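Local coordinates for protein nicotinate-nucleotide pyrophosphorylase (Francisella tularensis subsp. tularensis, PDB 3TQV) that probably converts quinolinate and 5-phospho-alpha-D-ribose 1-diphosphate into nicotinate ribonucleotide, carbon dioxide and diphosphate on the route to NAD(+), at residues Phe49-Glu55 and Ala89-Glu95. Numbering follows the deposited sequence.
Sequences FCITREE and ANARIFE
The guanidinium of R92 lies almost flat on the ring of F49, with the planes 6° apart and R92 CZ 3.6 Å from the F49 ring centroid, a face-on cation-pi stack. R92 reaches it with a chain extended from CG to NE. From the same face of the sheet, E95 joins in: its OE2 forms a salt bridge with R92 NH1 at 3.1 Å, though the hydrogen bond within it is weak and bent.

Beneath these groups, strands 45-52 and 92-97 run antiparallel in the four-stranded sheet of the N-terminal domain, with a beta bulge at I93 and F94 opposite C50. I93 N donates to C50 O (2.9 Å), and C50 N donates to F94 O (3.2 Å). C50 and F94 lie on the face opposite F49, where C50 CB sits over the rim of the F94 ring in a CH-pi contact; the end of I93 also reaches C50, its CD1 meeting SG. W79 also meets the F94 ring.

Toward T52 and N90 the pairing weakens: T52 N to A91 O and N90 N to T52 O are both weak bonds, and a water donates to both R53 O (2.6 Å) and N90 OD1 (2.9 Å). One face of the strand pair is thus apolar and buried, whereas on the other the arginine's charge is shared between an aromatic face and a carboxylate, which probably limits its rotation.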
loop_
_atom_site.group_PDB
_atom_site.type_symbol
_atom_site.label_atom_id
_atom_site.label_comp_id
_atom_site.label_asym_id
_atom_site.label_seq_id
_atom_site.Cartn_x
_atom_site.Cartn_y
_atom_site.Cartn_z
ATOM N N PHE B 49 -8.722 3.849 -23.779
ATOM C CA PHE B 49 -8.003 4.963 -23.188
ATOM C C PHE B 49 -8.283 5.057 -21.699
ATOM O O PHE B 49 -9.313 4.592 -21.226
ATOM C CB PHE B 49 -8.348 6.269 -23.909
ATOM C CG PHE B 49 -9.795 6.684 -23.780
ATOM C CD1 PHE B 49 -10.229 7.410 -22.672
ATOM C CD2 PHE B 49 -10.712 6.371 -24.774
ATOM C CE1 PHE B 49 -11.542 7.802 -22.555
ATOM C CE2 PHE B 49 -12.037 6.758 -24.661
ATOM C CZ PHE B 49 -12.454 7.480 -23.557
ATOM N N CYS B 50 -7.362 5.660 -20.963
ATOM C CA CYS B 50 -7.457 5.687 -19.514
ATOM C C CYS B 50 -7.635 7.110 -18.991
ATOM O O CYS B 50 -6.870 8.003 -19.352
ATOM C CB CYS B 50 -6.198 5.049 -18.912
ATOM S SG CYS B 50 -6.047 5.222 -17.127
ATOM N N ILE B 51 -8.634 7.329 -18.141
ATOM C CA ILE B 51 -8.805 8.642 -17.532
ATOM C C ILE B 51 -8.525 8.647 -16.051
ATOM O O ILE B 51 -8.712 7.642 -15.379
ATOM C CB ILE B 51 -10.242 9.153 -17.650
ATOM C CG1 ILE B 51 -11.204 7.986 -17.836
ATOM C CG2 ILE B 51 -10.361 10.174 -18.761
ATOM C CD1 ILE B 51 -12.624 8.384 -17.584
ATOM N N THR B 52 -8.103 9.803 -15.548
ATOM C CA THR B 52 -8.230 10.106 -14.132
ATOM C C THR B 52 -9.614 10.702 -13.913
ATOM O O THR B 52 -10.186 11.302 -14.816
ATOM C CB THR B 52 -7.250 11.171 -13.674
ATOM O OG1 THR B 52 -6.073 11.137 -14.480
ATOM C CG2 THR B 52 -6.876 10.922 -12.241
ATOM N N ARG B 53 -10.158 10.541 -12.718
ATOM C CA ARG B 53 -11.381 11.241 -12.398
ATOM C C ARG B 53 -11.037 12.415 -11.470
ATOM O O ARG B 53 -11.918 13.136 -11.004
ATOM C CB ARG B 53 -12.393 10.298 -11.746
ATOM C CG ARG B 53 -12.660 9.011 -12.507
ATOM C CD ARG B 53 -13.658 9.211 -13.647
ATOM N NE ARG B 53 -14.297 7.953 -14.029
ATOM C CZ ARG B 53 -15.016 7.763 -15.134
ATOM N NH1 ARG B 53 -15.200 8.748 -16.004
ATOM N NH2 ARG B 53 -15.555 6.573 -15.372
ATOM N N GLU B 54 -9.745 12.610 -11.218
ATOM C CA GLU B 54 -9.314 13.630 -10.271
ATOM C C GLU B 54 -7.915 14.099 -10.586
ATOM O O GLU B 54 -7.160 13.401 -11.233
ATOM C CB GLU B 54 -9.387 13.093 -8.843
ATOM C CG GLU B 54 -8.807 11.693 -8.697
ATOM C CD GLU B 54 -8.703 11.231 -7.254
ATOM O OE1 GLU B 54 -9.176 10.100 -6.966
ATOM O OE2 GLU B 54 -8.140 11.991 -6.419
ATOM N N GLU B 55 -7.576 15.301 -10.148
ATOM C CA GLU B 55 -6.245 15.847 -10.402
ATOM C C GLU B 55 -5.218 14.964 -9.719
ATOM O O GLU B 55 -5.476 14.413 -8.643
ATOM C CB GLU B 55 -6.149 17.278 -9.881
ATOM C CG GLU B 55 -4.893 18.043 -10.272
ATOM C CD GLU B 55 -4.952 19.489 -9.795
ATOM O OE1 GLU B 55 -4.163 19.864 -8.904
ATOM O OE2 GLU B 55 -5.809 20.240 -10.307
ATOM N N ALA B 89 -7.802 16.700 -13.639
ATOM C CA ALA B 89 -8.985 15.847 -13.525
ATOM C C ALA B 89 -9.682 15.650 -14.872
ATOM O O ALA B 89 -9.900 16.617 -15.611
ATOM C CB ALA B 89 -9.961 16.420 -12.501
ATOM N N ASN B 90 -9.993 14.392 -15.177
ATOM C CA ASN B 90 -10.773 14.015 -16.355
ATOM C C ASN B 90 -9.993 13.995 -17.659
ATOM O O ASN B 90 -10.574 13.953 -18.740
ATOM C CB ASN B 90 -12.044 14.865 -16.467
ATOM C CG ASN B 90 -13.036 14.561 -15.346
ATOM O OD1 ASN B 90 -13.296 13.383 -15.024
ATOM N ND2 ASN B 90 -13.570 15.617 -14.721
ATOM N N ALA B 91 -8.671 13.993 -17.550
ATOM C CA ALA B 91 -7.810 13.967 -18.721
ATOM C C ALA B 91 -7.388 12.542 -19.046
ATOM O O ALA B 91 -7.334 11.681 -18.157
ATOM C CB ALA B 91 -6.590 14.839 -18.497
ATOM N N ARG B 92 -7.092 12.299 -20.322
ATOM C CA ARG B 92 -6.655 10.990 -20.772
ATOM C C ARG B 92 -5.152 10.888 -20.571
ATOM O O ARG B 92 -4.404 11.725 -21.081
ATOM C CB ARG B 92 -6.974 10.796 -22.256
ATOM C CG ARG B 92 -8.442 10.761 -22.639
ATOM C CD ARG B 92 -8.564 10.324 -24.094
ATOM N NE ARG B 92 -9.935 10.349 -24.602
ATOM C CZ ARG B 92 -10.288 9.888 -25.800
ATOM N NH1 ARG B 92 -9.370 9.360 -26.597
ATOM N NH2 ARG B 92 -11.550 9.942 -26.198
ATOM N N ILE B 93 -4.695 9.872 -19.844
ATOM C CA ILE B 93 -3.260 9.730 -19.622
ATOM C C ILE B 93 -2.562 8.892 -20.693
ATOM O O ILE B 93 -1.420 9.176 -21.073
ATOM C CB ILE B 93 -2.926 9.229 -18.203
ATOM C CG1 ILE B 93 -3.731 7.977 -17.865
ATOM C CG2 ILE B 93 -3.239 10.313 -17.182
ATOM C CD1 ILE B 93 -3.778 7.676 -16.388
ATOM N N PHE B 94 -3.243 7.874 -21.201
ATOM C CA PHE B 94 -2.650 7.101 -22.280
ATOM C C PHE B 94 -3.724 6.504 -23.150
ATOM O O PHE B 94 -4.883 6.487 -22.772
ATOM C CB PHE B 94 -1.697 6.017 -21.751
ATOM C CG PHE B 94 -2.381 4.918 -20.967
ATOM C CD1 PHE B 94 -2.926 3.814 -21.622
ATOM C CD2 PHE B 94 -2.468 4.988 -19.588
ATOM C CE1 PHE B 94 -3.560 2.801 -20.912
ATOM C CE2 PHE B 94 -3.096 3.992 -18.868
ATOM C CZ PHE B 94 -3.649 2.889 -19.525
ATOM N N GLU B 95 -3.336 6.045 -24.333
ATOM C CA GLU B 95 -4.269 5.400 -25.244
ATOM C C GLU B 95 -3.739 4.049 -25.656
ATOM O O GLU B 95 -2.526 3.825 -25.735
ATOM C CB GLU B 95 -4.531 6.264 -26.472
ATOM C CG GLU B 95 -5.421 7.455 -26.176
ATOM C CD GLU B 95 -5.455 8.463 -27.310
ATOM O OE1 GLU B 95 -4.522 8.451 -28.146
ATOM O OE2 GLU B 95 -6.418 9.265 -27.359
HETATM O O HOH W 1 -14.048 13.972 -12.285
HETATM O O HOH W 2 -8.321 19.202 -12.423
#